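Local coordinates for aminoglycoside acetyltransferase meta-AAC0020 (PDB 5F47), which probably transfers an acetyl group from acetyl-coenzyme A to aminoglycoside antibiotics, as a GNAT-fold resistance enzyme from a soil metagenome, at residues E18-L21 / P22-I25; L77-Y80 / Y81-K84; K106-T109 / A110-F114; Q113-T116 / E117-F120; L135-Y138 / R139-P143. All blocks are in the same frame, centred on the assembly; numbering follows the deposited sequence.

Interaction 1 (E18-L21 / P22-I25); sequences ENDL and PKFI. With CA (calcium ion), chain I.
Asp20 and Lys23 lie alongside each other at the start of helix 21-34, and a water joins them. The water donates to Asp20 OD1 at 2.7 Å and accepts from Lys23 NZ at 2.9 Å. Their charged atoms, OD1 of Asp20 and NZ of Lys23, stay 4.2 Å apart, too far for a salt bridge. The other carboxylate oxygen, Asp20 OD2, takes the backbone N-H of Ala17, so each oxygen has its own partner. The main-chain acceptors are used as well. Phe24 N donates to Asp20 O at 3.0 Å, and Ile25 N donates to Leu21 O at 2.9 Å.

Leu21 turns its CG away from its backbone N (chi1 -173°). Its CG then meets Ile25 CD1 at 3.9 Å, and its CD1 lies obliquely near the Phe24 ring. Leu21 also packs on helix 45-53.

Glu18 serves a different partner. Its extended side chain places OE2 2.2 Å from the calcium ion. Four waters, Asn53 O and Asn55 OD1 complete the seven ligands. Asp20 holds the N-cap position, though its side chain makes no capping bond. The arrangement is that of a helix start following a strand, with a surface calcium site beside it, in a GNAT fold.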
loop_
_atom_site.group_PDB
_atom_site.type_symbol
_atom_site.label_atom_id
_atom_site.label_comp_id
_atom_site.label_asym_id
_atom_site.label_seq_id
_atom_site.Cartn_x
_atom_site.Cartn_y
_atom_site.Cartn_z
ATOM N N GLU B 18 10.347 5.606 -18.502
ATOM C CA GLU B 18 9.377 6.671 -18.761
ATOM C C GLU B 18 8.880 6.696 -20.207
ATOM O O GLU B 18 7.803 7.220 -20.470
ATOM C CB GLU B 18 9.965 8.033 -18.393
ATOM C CG GLU B 18 10.162 8.223 -16.901
ATOM C CD GLU B 18 10.561 9.641 -16.546
ATOM O OE1 GLU B 18 11.030 10.375 -17.444
ATOM O OE2 GLU B 18 10.394 10.027 -15.370
ATOM N N ASN B 19 9.632 6.106 -21.131
ATOM C CA ASN B 19 9.208 6.071 -22.530
ATOM C C ASN B 19 8.309 4.873 -22.842
ATOM O O ASN B 19 8.009 4.599 -24.002
ATOM C CB ASN B 19 10.433 6.085 -23.461
ATOM C CG ASN B 19 11.230 4.781 -23.442
ATOM O OD1 ASN B 19 11.092 3.953 -22.545
ATOM N ND2 ASN B 19 12.092 4.610 -24.444
ATOM N N ASP B 20 7.853 4.173 -21.803
ATOM C CA ASP B 20 7.127 2.919 -22.011
ATOM C C ASP B 20 5.616 2.978 -21.783
ATOM O O ASP B 20 5.006 1.967 -21.452
ATOM C CB ASP B 20 7.725 1.817 -21.123
ATOM C CG ASP B 20 9.028 1.258 -21.682
ATOM O OD1 ASP B 20 9.095 1.016 -22.906
ATOM O OD2 ASP B 20 9.982 1.045 -20.903
ATOM N N LEU B 21 4.999 4.137 -21.993
ATOM C CA LEU B 21 3.541 4.211 -21.877
ATOM C C LEU B 21 2.802 3.149 -22.705
ATOM O O LEU B 21 1.832 2.576 -22.209
ATOM C CB LEU B 21 3.027 5.597 -22.252
ATOM C CG LEU B 21 1.531 5.802 -22.002
ATOM C CD1 LEU B 21 1.150 5.499 -20.555
ATOM C CD2 LEU B 21 1.132 7.217 -22.383
ATOM N N PRO B 22 3.235 2.879 -23.958
ATOM C CA PRO B 22 2.498 1.841 -24.694
ATOM C C PRO B 22 2.500 0.476 -24.013
ATOM O O PRO B 22 1.456 -0.179 -23.997
ATOM C CB PRO B 22 3.241 1.770 -26.036
ATOM C CG PRO B 22 3.783 3.129 -26.213
ATOM C CD PRO B 22 4.228 3.533 -24.836
ATOM N N LYS B 23 3.636 0.054 -23.459
ATOM C CA LYS B 23 3.680 -1.222 -22.755
ATOM C C LYS B 23 2.873 -1.160 -21.463
ATOM O O LYS B 23 2.270 -2.152 -21.065
ATOM C CB LYS B 23 5.125 -1.635 -22.465
ATOM C CG LYS B 23 5.856 -2.136 -23.706
ATOM C CD LYS B 23 7.326 -2.391 -23.415
ATOM C CE LYS B 23 8.074 -2.831 -24.669
ATOM N NZ LYS B 23 9.546 -2.862 -24.439
ATOM N N PHE B 24 2.854 0.003 -20.815
ATOM C CA PHE B 24 2.067 0.185 -19.596
ATOM C C PHE B 24 0.578 -0.006 -19.913
ATOM O O PHE B 24 -0.129 -0.721 -19.196
ATOM C CB PHE B 24 2.343 1.575 -19.013
ATOM C CG PHE B 24 1.781 1.822 -17.625
ATOM C CD1 PHE B 24 1.496 0.789 -16.735
ATOM C CD2 PHE B 24 1.549 3.129 -17.216
ATOM C CE1 PHE B 24 0.979 1.074 -15.459
ATOM C CE2 PHE B 24 1.059 3.420 -15.963
ATOM C CZ PHE B 24 0.764 2.400 -15.080
ATOM N N ILE B 25 0.128 0.596 -21.008
ATOM C CA ILE B 25 -1.263 0.455 -21.439
ATOM C C ILE B 25 -1.571 -0.995 -21.797
ATOM O O ILE B 25 -2.630 -1.512 -21.424
ATOM C CB ILE B 25 -1.567 1.397 -22.615
ATOM C CG1 ILE B 25 -1.565 2.835 -22.095
ATOM C CG2 ILE B 25 -2.928 1.074 -23.268
ATOM C CD1 ILE B 25 -1.710 3.886 -23.181
HETATM CA CA CA I . 10.752 9.552 -13.201
HETATM O O HOH W 1 10.787 -0.215 -24.564
HETATM O O HOH W 2 10.154 11.741 -12.561
HETATM O O HOH W 3 12.836 10.717 -13.264
HETATM O O HOH W 4 9.755 7.222 -13.449
HETATM O O HOH W 5 12.460 7.948 -13.608
#

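Interaction 2 (L77-Y80 / Y81-K84); sequences LEQY and YSEK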
loop_
_atom_site.group_PDB
_atom_site.type_symbol
_atom_site.label_atom_id
_atom_site.label_comp_id
_atom_site.label_asym_id
_atom_site.label_seq_id
_atom_site.Cartn_x
_atom_site.Cartn_y
_atom_site.Cartn_z
ATOM N N LEU B 77 7.040 2.610 -0.565
ATOM C CA LEU B 77 6.559 3.245 0.659
ATOM C C LEU B 77 7.732 3.561 1.583
ATOM O O LEU B 77 8.273 2.666 2.248
ATOM C CB LEU B 77 5.555 2.337 1.372
ATOM C CG LEU B 77 4.375 1.800 0.547
ATOM C CD1 LEU B 77 3.506 0.891 1.416
ATOM C CD2 LEU B 77 3.538 2.927 -0.082
ATOM N N GLU B 78 8.141 4.825 1.614
ATOM C CA GLU B 78 9.154 5.263 2.567
ATOM C C GLU B 78 8.618 5.096 3.978
ATOM O O GLU B 78 7.466 5.444 4.243
ATOM C CB GLU B 78 9.544 6.713 2.305
ATOM C CG GLU B 78 10.202 6.936 0.960
ATOM C CD GLU B 78 11.644 6.456 0.897
ATOM O OE1 GLU B 78 12.144 6.275 -0.232
ATOM O OE2 GLU B 78 12.282 6.287 1.960
ATOM N N GLN B 79 9.447 4.553 4.870
ATOM C CA GLN B 79 9.029 4.242 6.238
ATOM C C GLN B 79 9.418 5.266 7.285
ATOM O O GLN B 79 10.388 6.012 7.120
ATOM C CB GLN B 79 9.630 2.914 6.702
ATOM C CG GLN B 79 9.218 1.707 5.882
ATOM C CD GLN B 79 9.635 0.437 6.578
ATOM O OE1 GLN B 79 8.933 -0.054 7.463
ATOM N NE2 GLN B 79 10.810 -0.086 6.213
ATOM N N TYR B 80 8.661 5.288 8.379
ATOM C CA TYR B 80 9.071 6.031 9.564
ATOM C C TYR B 80 9.664 5.104 10.632
ATOM O O TYR B 80 10.152 5.582 11.641
ATOM C CB TYR B 80 7.894 6.851 10.141
ATOM C CG TYR B 80 6.582 6.106 10.142
ATOM C CD1 TYR B 80 6.211 5.302 11.215
ATOM C CD2 TYR B 80 5.714 6.203 9.047
ATOM C CE1 TYR B 80 5.008 4.613 11.200
ATOM C CE2 TYR B 80 4.524 5.509 9.022
ATOM C CZ TYR B 80 4.171 4.726 10.102
ATOM O OH TYR B 80 2.976 4.042 10.067
ATOM N N TYR B 81 9.622 3.787 10.412
ATOM C CA TYR B 81 10.264 2.845 11.333
ATOM C C TYR B 81 11.717 2.525 10.951
ATOM O O TYR B 81 12.454 1.960 11.761
ATOM C CB TYR B 81 9.476 1.532 11.388
ATOM C CG TYR B 81 8.087 1.624 12.000
ATOM C CD1 TYR B 81 7.872 2.279 13.200
ATOM C CD2 TYR B 81 7.003 1.061 11.344
ATOM C CE1 TYR B 81 6.595 2.359 13.749
ATOM C CE2 TYR B 81 5.723 1.124 11.886
ATOM C CZ TYR B 81 5.533 1.764 13.084
ATOM O OH TYR B 81 4.266 1.849 13.640
ATOM N N SER B 82 12.110 2.866 9.727
ATOM C CA SER B 82 13.442 2.555 9.204
ATOM C C SER B 82 13.759 3.507 8.066
ATOM O O SER B 82 12.841 3.995 7.401
ATOM C CB SER B 82 13.483 1.110 8.694
ATOM O OG SER B 82 14.671 0.857 7.962
ATOM N N GLU B 83 15.036 3.743 7.787
ATOM C CA GLU B 83 15.394 4.486 6.577
ATOM C C GLU B 83 15.352 3.634 5.318
ATOM O O GLU B 83 15.464 4.153 4.208
ATOM C CB GLU B 83 16.792 5.090 6.701
ATOM C CG GLU B 83 16.873 6.267 7.627
ATOM C CD GLU B 83 18.004 7.213 7.263
ATOM O OE1 GLU B 83 18.405 7.251 6.080
ATOM O OE2 GLU B 83 18.496 7.916 8.166
ATOM N N LYS B 84 15.237 2.322 5.475
ATOM C CA LYS B 84 15.096 1.440 4.325
ATOM C C LYS B 84 13.626 1.311 3.935
ATOM O O LYS B 84 12.809 0.948 4.763
ATOM C CB LYS B 84 15.674 0.055 4.641
ATOM C CG LYS B 84 17.148 0.058 5.046
ATOM C CD LYS B 84 17.616 -1.343 5.369
ATOM C CE LYS B 84 19.133 -1.439 5.319
ATOM N NZ LYS B 84 19.784 -0.450 6.222
HETATM O O HOH W 6 12.167 4.329 4.310
HETATM O O HOH W 7 15.458 6.220 2.616
#
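Tyr80 and Tyr81 are neighbours in sequence, yet their side chains lie side by side and point the same way. The pair is edge-to-face, with the edge of Tyr80 turned to the face of Tyr81. The ring centroids are 4.7 Å apart and the planes make an angle of 58°. The touching atom is Tyr80 CE1, which sits over the Tyr81 ring, displaced toward the rim, and comes 3.5 Å from Tyr81 CZ. Tyr80 carries its CG between the backbone N and the carbonyl carbon (chi1 42°), which swings its ring alongside that of Tyr81. Both hydroxyls hydrogen-bond to Asp91 of the second subunit, so the two rings reach across the dimer interface together.

The side chain of Gln79 spans to the other arm of the loop through its amide. Its NE2 donates to Lys84 O at 2.7 Å, and this oxygen lies close to the amide plane. The same nitrogen also hydrogen-bonds Glu121. Gln79 OE1 lies near the plane of the Tyr81 ring, at its edge.

Water fills in between the arms. One molecule accepts from Gln79 N at 2.8 Å and donates to Ser82 O. A second donates to Glu83 O at 2.6 Å. Ser82 OG accepts from Lys84 N at 2.9 Å, an ST turn. This turn belongs to the loop connecting antiparallel strands 67-77 and 86-94, which here forms part of the dimer interface.

Interaction 3 (K106-T109 / A110-F114); sequences KLIT and ATNQF
The backbone is regular alpha-helix, with Ala110 N, Thr111 N, Asn112 N and Gln113 N donating to the carbonyls of Lys106, Leu107, Ile108 and Thr109. Thr111 adds a side-chain bond. Its OG1 donates to Leu107 O at 2.8 Å, while its own N reaches the same oxygen at 3.0 Å. The two donors approach from opposite faces of the carbonyl plane, so Leu107 O is gripped twice. Thr111 OG1 lies beside the backbone N (chi1 -63°), within reach of the preceding turn.

This is the middle of helix 103-117, the helix of the beta-alpha-beta unit that connects strands 86-94 and 122-128 in the GNAT fold. Ile108 and Thr111 both pack on Leu72 of strand 67-77. On another flank, Leu107 and Ala110 meet Ile13 of strand 11-15.

Ile108 and Asn112 lie side by side and point the same way. The CG2 branch of Ile108 is 3.7 Å from Asn112 ND2, an apolar-to-amide contact. Both side chains also pack on Tyr154 of the second subunit. Ala110 rests its CB 3.5 Å from Lys106 O. Thr109 OG1 bonds back to Lys105 O, one turn earlier.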
loop_
_atom_site.group_PDB
_atom_site.type_symbol
_atom_site.label_atom_id
_atom_site.label_comp_id
_atom_site.label_asym_id
_atom_site.label_seq_id
_atom_site.Cartn_x
_atom_site.Cartn_y
_atom_site.Cartn_z
ATOM N N LYS B 106 9.369 -15.433 -12.476
ATOM C CA LYS B 106 10.463 -14.597 -12.963
ATOM C C LYS B 106 10.186 -13.116 -12.727
ATOM O O LYS B 106 11.113 -12.364 -12.447
ATOM C CB LYS B 106 10.735 -14.874 -14.448
ATOM C CG LYS B 106 11.404 -16.226 -14.697
ATOM C CD LYS B 106 11.425 -16.600 -16.173
ATOM C CE LYS B 106 12.172 -17.919 -16.361
ATOM N NZ LYS B 106 12.109 -18.488 -17.739
ATOM N N LEU B 107 8.916 -12.703 -12.780
ATOM C CA LEU B 107 8.556 -11.327 -12.460
ATOM C C LEU B 107 8.850 -11.012 -10.986
ATOM O O LEU B 107 9.421 -9.965 -10.670
ATOM C CB LEU B 107 7.064 -11.073 -12.771
ATOM C CG LEU B 107 6.738 -10.898 -14.259
ATOM C CD1 LEU B 107 5.242 -10.966 -14.493
ATOM C CD2 LEU B 107 7.327 -9.584 -14.797
ATOM N N ILE B 108 8.464 -11.921 -10.089
ATOM C CA ILE B 108 8.721 -11.727 -8.667
ATOM C C ILE B 108 10.221 -11.711 -8.372
ATOM O O ILE B 108 10.698 -10.845 -7.630
ATOM C CB ILE B 108 8.030 -12.815 -7.828
ATOM C CG1 ILE B 108 6.510 -12.610 -7.856
ATOM C CG2 ILE B 108 8.556 -12.825 -6.361
ATOM C CD1 ILE B 108 6.027 -11.357 -7.127
ATOM N N THR B 109 10.962 -12.636 -8.972
ATOM C CA THR B 109 12.408 -12.665 -8.773
ATOM C C THR B 109 13.062 -11.353 -9.221
ATOM O O THR B 109 13.895 -10.798 -8.500
ATOM C CB THR B 109 13.031 -13.851 -9.510
ATOM O OG1 THR B 109 12.535 -15.075 -8.937
ATOM C CG2 THR B 109 14.555 -13.832 -9.385
ATOM N N ALA B 110 12.683 -10.844 -10.392
ATOM C CA ALA B 110 13.290 -9.615 -10.911
ATOM C C ALA B 110 12.948 -8.418 -10.033
ATOM O O ALA B 110 13.769 -7.533 -9.801
ATOM C CB ALA B 110 12.833 -9.369 -12.347
ATOM N N THR B 111 11.719 -8.412 -9.541
ATOM C CA THR B 111 11.242 -7.328 -8.712
ATOM C C THR B 111 11.994 -7.302 -7.397
ATOM O O THR B 111 12.503 -6.257 -6.985
ATOM C CB THR B 111 9.741 -7.471 -8.466
ATOM O OG1 THR B 111 9.067 -7.358 -9.719
ATOM C CG2 THR B 111 9.217 -6.371 -7.527
ATOM N N ASN B 112 12.078 -8.455 -6.741
ATOM C CA ASN B 112 12.781 -8.499 -5.464
ATOM C C ASN B 112 14.275 -8.240 -5.615
ATOM O O ASN B 112 14.887 -7.639 -4.733
ATOM C CB ASN B 112 12.526 -9.827 -4.756
ATOM C CG ASN B 112 11.093 -9.947 -4.297
ATOM O OD1 ASN B 112 10.340 -8.964 -4.343
ATOM N ND2 ASN B 112 10.699 -11.134 -3.856
ATOM N N GLN B 113 14.871 -8.689 -6.721
ATOM C CA GLN B 113 16.259 -8.378 -7.003
ATOM C C GLN B 113 16.471 -6.865 -7.145
ATOM O O GLN B 113 17.441 -6.309 -6.628
ATOM C CB GLN B 113 16.706 -9.090 -8.278
ATOM C CG GLN B 113 18.140 -8.784 -8.705
ATOM C CD GLN B 113 19.182 -9.284 -7.719
ATOM O OE1 GLN B 113 18.976 -10.283 -7.025
ATOM N NE2 GLN B 113 20.311 -8.587 -7.653
ATOM N N PHE B 114 15.569 -6.211 -7.869
ATOM C CA PHE B 114 15.639 -4.760 -8.045
ATOM C C PHE B 114 15.606 -4.001 -6.709
ATOM O O PHE B 114 16.444 -3.128 -6.462
ATOM C CB PHE B 114 14.485 -4.307 -8.940
ATOM C CG PHE B 114 14.392 -2.817 -9.129
ATOM C CD1 PHE B 114 15.308 -2.151 -9.933
ATOM C CD2 PHE B 114 13.355 -2.095 -8.540
ATOM C CE1 PHE B 114 15.209 -0.777 -10.124
ATOM C CE2 PHE B 114 13.250 -0.728 -8.737
ATOM C CZ PHE B 114 14.167 -0.077 -9.518
#

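Interaction 4 (Q113-T116 / E117-F120); sequences QFYT and EKGF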
loop_
_atom_site.group_PDB
_atom_site.type_symbol
_atom_site.label_atom_id
_atom_site.label_comp_id
_atom_site.label_asym_id
_atom_site.label_seq_id
_atom_site.Cartn_x
_atom_site.Cartn_y
_atom_site.Cartn_z
ATOM N N GLN B 113 14.871 -8.689 -6.721
ATOM C CA GLN B 113 16.259 -8.378 -7.003
ATOM C C GLN B 113 16.471 -6.865 -7.145
ATOM O O GLN B 113 17.441 -6.309 -6.628
ATOM C CB GLN B 113 16.706 -9.090 -8.278
ATOM C CG GLN B 113 18.140 -8.784 -8.705
ATOM C CD GLN B 113 19.182 -9.284 -7.719
ATOM O OE1 GLN B 113 18.976 -10.283 -7.025
ATOM N NE2 GLN B 113 20.311 -8.587 -7.653
ATOM N N PHE B 114 15.569 -6.211 -7.869
ATOM C CA PHE B 114 15.639 -4.760 -8.045
ATOM C C PHE B 114 15.606 -4.001 -6.709
ATOM O O PHE B 114 16.444 -3.128 -6.462
ATOM C CB PHE B 114 14.485 -4.307 -8.940
ATOM C CG PHE B 114 14.392 -2.817 -9.129
ATOM C CD1 PHE B 114 15.308 -2.151 -9.933
ATOM C CD2 PHE B 114 13.355 -2.095 -8.540
ATOM C CE1 PHE B 114 15.209 -0.777 -10.124
ATOM C CE2 PHE B 114 13.250 -0.728 -8.737
ATOM C CZ PHE B 114 14.167 -0.077 -9.518
ATOM N N TYR B 115 14.672 -4.365 -5.842
ATOM C CA TYR B 115 14.514 -3.639 -4.595
ATOM C C TYR B 115 15.615 -4.026 -3.611
ATOM O O TYR B 115 15.990 -3.231 -2.743
ATOM C CB TYR B 115 13.123 -3.874 -4.026
ATOM C CG TYR B 115 12.069 -3.067 -4.759
ATOM C CD1 TYR B 115 12.140 -1.687 -4.790
ATOM C CD2 TYR B 115 11.015 -3.695 -5.394
ATOM C CE1 TYR B 115 11.168 -0.927 -5.446
ATOM C CE2 TYR B 115 10.023 -2.947 -6.055
ATOM C CZ TYR B 115 10.117 -1.576 -6.066
ATOM O OH TYR B 115 9.160 -0.823 -6.714
ATOM N N THR B 116 16.163 -5.234 -3.763
ATOM C CA THR B 116 17.328 -5.621 -2.955
ATOM C C THR B 116 18.538 -4.745 -3.273
ATOM O O THR B 116 19.247 -4.272 -2.366
ATOM C CB THR B 116 17.714 -7.111 -3.173
ATOM O OG1 THR B 116 16.629 -7.948 -2.759
ATOM C CG2 THR B 116 18.964 -7.485 -2.383
ATOM N N GLU B 117 18.776 -4.539 -4.559
ATOM C CA GLU B 117 19.888 -3.708 -5.007
ATOM C C GLU B 117 19.742 -2.274 -4.499
ATOM O O GLU B 117 20.738 -1.611 -4.199
ATOM C CB GLU B 117 19.983 -3.727 -6.533
ATOM C CG GLU B 117 20.421 -5.067 -7.114
ATOM C CD GLU B 117 20.126 -5.207 -8.606
ATOM O OE1 GLU B 117 19.334 -4.401 -9.154
ATOM O OE2 GLU B 117 20.688 -6.133 -9.232
ATOM N N LYS B 118 18.500 -1.818 -4.394
ATOM C CA LYS B 118 18.182 -0.488 -3.880
ATOM C C LYS B 118 18.186 -0.412 -2.360
ATOM O O LYS B 118 17.956 0.650 -1.793
ATOM C CB LYS B 118 16.818 -0.029 -4.410
ATOM C CG LYS B 118 16.818 0.251 -5.904
ATOM C CD LYS B 118 15.421 0.577 -6.401
ATOM C CE LYS B 118 14.951 1.940 -5.929
ATOM N NZ LYS B 118 15.670 3.033 -6.640
ATOM N N GLY B 119 18.453 -1.534 -1.702
ATOM C CA GLY B 119 18.582 -1.551 -0.254
ATOM C C GLY B 119 17.274 -1.388 0.497
ATOM O O GLY B 119 17.249 -0.833 1.603
ATOM N N PHE B 120 16.184 -1.872 -0.093
ATOM C CA PHE B 120 14.903 -1.883 0.598
ATOM C C PHE B 120 14.879 -2.944 1.703
ATOM O O PHE B 120 15.650 -3.916 1.661
ATOM C CB PHE B 120 13.759 -2.167 -0.381
ATOM C CG PHE B 120 13.298 -0.973 -1.163
ATOM C CD1 PHE B 120 14.196 -0.048 -1.673
ATOM C CD2 PHE B 120 11.950 -0.788 -1.404
ATOM C CE1 PHE B 120 13.749 1.054 -2.419
ATOM C CE2 PHE B 120 11.500 0.306 -2.144
ATOM C CZ PHE B 120 12.400 1.227 -2.645
HETATM O O HOH W 8 18.091 -1.857 -8.421
#
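Lys118 lays its CD over one face of the Phe114 ring just where helix 103-117 ends in a Schellman motif. The CH-pi contact has CD of Lys118 3.7 Å from the Phe114 ring centroid. CG of Lys118 is anti to its carbonyl carbon (chi1 -69°) and the chain runs on extended to CD (chi2 175°), which sets CD over the ring. The chain bends only beyond it.

Tyr115 and Phe120 form the second pair. Their centroids are 4.6 Å apart, and the rings are oblique to each other. Tyr115 CD1 lies over the face of Phe120, displaced toward the rim.

On the exposed side, Gln113 NE2 donates to Glu117 OE2 at 2.9 Å in an almost straight bond. The oxygen lies in the amide plane, but the nitrogen meets the carboxylate from above its plane. A water donates to Glu117 OE1 and to Phe114 O, so both carboxylate oxygens have partners.

The backbone places these groups. Gly119, with positive phi, turns the chain out of the helix. Phe120 N then returns to Tyr115 O at 3.0 Å, and Gly119 N to Thr116 O at 2.9 Å. Farther out, Tyr58 and Phe60 of strand 57-64 set ring contacts edge-to-face with Phe114. Tyr115 OH bonds Ser74 OG, while Leu156 of the second subunit packs on Tyr115 and Phe120. At the closest point of the ring pair, Tyr115 CD1 is 3.4 Å from Phe120 CE2.

Interaction 5 (L135-Y138 / R139-P143); sequences LDFY and RSTKP
Thr141 turns its hydroxyl back to Tyr138 O at the end of helix 132-138, where a type I beta turn from Tyr138 to Thr141 leads out of the helix. It places OG1 between its backbone N and carbonyl carbon (chi1 63°). Thr141 OG1 donates to Tyr138 O at 2.7 Å, in the carbonyl plane and on a lone pair. Thr141 N reaches the same oxygen from above the plane, so Tyr138 O is held twice. Thr141 OG1 also bonds Tyr154 OH of the second subunit. Ser140 N donates to Phe137 O at 2.9 Å. A further bond from Ser140 OG to that oxygen is seen in one of two conformers and is doubtful.

Arg139 extends from CG to NE beside Leu135. One face of its guanidinium covers Leu135 CB, and NH2 forms a salt bridge with Glu146. A water accepts from Arg139 NH1 and donates to Asp136 OD1. The methyl of Thr141 lies over the Phe137 ring, with CG2 3.9 Å from Phe137 CZ.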
loop_
_atom_site.group_PDB
_atom_site.type_symbol
_atom_site.label_atom_id
_atom_site.label_comp_id
_atom_site.label_asym_id
_atom_site.label_seq_id
_atom_site.Cartn_x
_atom_site.Cartn_y
_atom_site.Cartn_z
ATOM N N LEU B 135 -3.036 -17.664 -4.501
ATOM C CA LEU B 135 -2.430 -18.130 -3.259
ATOM C C LEU B 135 -1.411 -19.231 -3.534
ATOM O O LEU B 135 -0.307 -19.216 -2.979
ATOM C CB LEU B 135 -3.497 -18.642 -2.294
ATOM C CG LEU B 135 -4.463 -17.582 -1.763
ATOM C CD1 LEU B 135 -5.550 -18.230 -0.924
ATOM C CD2 LEU B 135 -3.710 -16.560 -0.940
ATOM N N ASP B 136 -1.764 -20.182 -4.391
ATOM C CA ASP B 136 -0.821 -21.244 -4.681
ATOM C C ASP B 136 0.396 -20.653 -5.375
ATOM O O ASP B 136 1.515 -21.096 -5.135
ATOM C CB ASP B 136 -1.460 -22.342 -5.527
ATOM C CG ASP B 136 -0.874 -23.714 -5.225
ATOM O OD1 ASP B 136 -0.805 -24.087 -4.028
ATOM O OD2 ASP B 136 -0.474 -24.412 -6.178
ATOM N N PHE B 137 0.190 -19.633 -6.203
ATOM C CA PHE B 137 1.311 -18.978 -6.867
ATOM C C PHE B 137 2.265 -18.320 -5.867
ATOM O O PHE B 137 3.481 -18.584 -5.896
ATOM C CB PHE B 137 0.843 -17.911 -7.873
ATOM C CG PHE B 137 1.979 -17.055 -8.361
ATOM C CD1 PHE B 137 2.894 -17.562 -9.288
ATOM C CD2 PHE B 137 2.203 -15.801 -7.806
ATOM C CE1 PHE B 137 3.971 -16.802 -9.694
ATOM C CE2 PHE B 137 3.287 -15.052 -8.206
ATOM C CZ PHE B 137 4.163 -15.540 -9.144
ATOM N N TYR B 138 1.744 -17.469 -4.985
ATOM C CA TYR B 138 2.651 -16.753 -4.089
ATOM C C TYR B 138 3.366 -17.725 -3.148
ATOM O O TYR B 138 4.532 -17.524 -2.816
ATOM C CB TYR B 138 1.918 -15.661 -3.304
ATOM C CG TYR B 138 1.585 -14.475 -4.182
ATOM C CD1 TYR B 138 2.589 -13.698 -4.743
ATOM C CD2 TYR B 138 0.272 -14.139 -4.456
ATOM C CE1 TYR B 138 2.299 -12.625 -5.562
ATOM C CE2 TYR B 138 -0.029 -13.061 -5.284
ATOM C CZ TYR B 138 0.995 -12.317 -5.833
ATOM O OH TYR B 138 0.717 -11.232 -6.648
ATOM N N ARG B 139 2.694 -18.802 -2.771
ATOM C CA ARG B 139 3.311 -19.770 -1.870
ATOM C C ARG B 139 4.425 -20.545 -2.550
ATOM O O ARG B 139 5.178 -21.245 -1.872
ATOM C CB ARG B 139 2.245 -20.704 -1.316
ATOM C CG ARG B 139 1.365 -19.991 -0.313
ATOM C CD ARG B 139 0.063 -20.726 -0.037
ATOM N NE ARG B 139 -0.695 -20.034 1.010
ATOM C CZ ARG B 139 -1.997 -20.171 1.230
ATOM N NH1 ARG B 139 -2.733 -20.958 0.453
ATOM N NH2 ARG B 139 -2.576 -19.499 2.227
ATOM N N SER B 140 4.555 -20.393 -3.867
ATOM C CA SER B 140 5.611 -21.061 -4.630
ATOM C C SER B 140 6.810 -20.152 -4.911
ATOM O O SER B 140 7.734 -20.536 -5.639
ATOM C CB SER B 140 5.055 -21.586 -5.960
ATOM O OG SER B 140 4.922 -20.545 -6.918
ATOM N N THR B 141 6.796 -18.946 -4.345
ATOM C CA THR B 141 7.851 -17.960 -4.595
ATOM C C THR B 141 8.791 -17.787 -3.404
ATOM O O THR B 141 9.546 -16.828 -3.347
ATOM C CB THR B 141 7.254 -16.576 -4.958
ATOM O OG1 THR B 141 6.495 -16.071 -3.847
ATOM C CG2 THR B 141 6.355 -16.696 -6.197
ATOM N N LYS B 142 8.763 -18.736 -2.473
ATOM C CA LYS B 142 9.580 -18.667 -1.255
ATOM C C LYS B 142 9.394 -17.360 -0.465
ATOM O O LYS B 142 10.376 -16.686 -0.115
ATOM C CB LYS B 142 11.070 -18.870 -1.596
ATOM C CG LYS B 142 11.404 -20.292 -2.013
ATOM C CD LYS B 142 12.847 -20.392 -2.484
ATOM C CE LYS B 142 13.375 -21.802 -2.319
ATOM N NZ LYS B 142 13.492 -22.142 -0.873
ATOM N N PRO B 143 8.137 -16.996 -0.164
ATOM C CA PRO B 143 7.968 -15.819 0.685
ATOM C C PRO B 143 8.538 -16.087 2.067
ATOM O O PRO B 143 8.544 -17.242 2.512
ATOM C CB PRO B 143 6.449 -15.650 0.748
ATOM C CG PRO B 143 5.925 -17.063 0.640
ATOM C CD PRO B 143 6.867 -17.725 -0.356
HETATM O O HOH W 9 -2.222 -22.812 -1.672
#

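Overall arrangement
The contacts come in numerical order along one GNAT-fold chain, with interactions 3 and 4 overlapping on helix 103-117, where they share Gln113 and Phe114 and have centres about 9 Å apart. Interaction 1 stands apart at the start of helix 21-34, its centre about 28 Å from that of interaction 5, on opposite sides of the chain centre. Interaction 4 touches interaction 2 through Lys84 CB and Gly119 O, so the helix end meets the loop after strand 67-77. Interaction 3 touches interaction 5, where Ile108 packs on Phe137, Tyr138 and Thr141. Interactions 2 to 5 all reach the second subunit, so each lies at or beside the dimer interface.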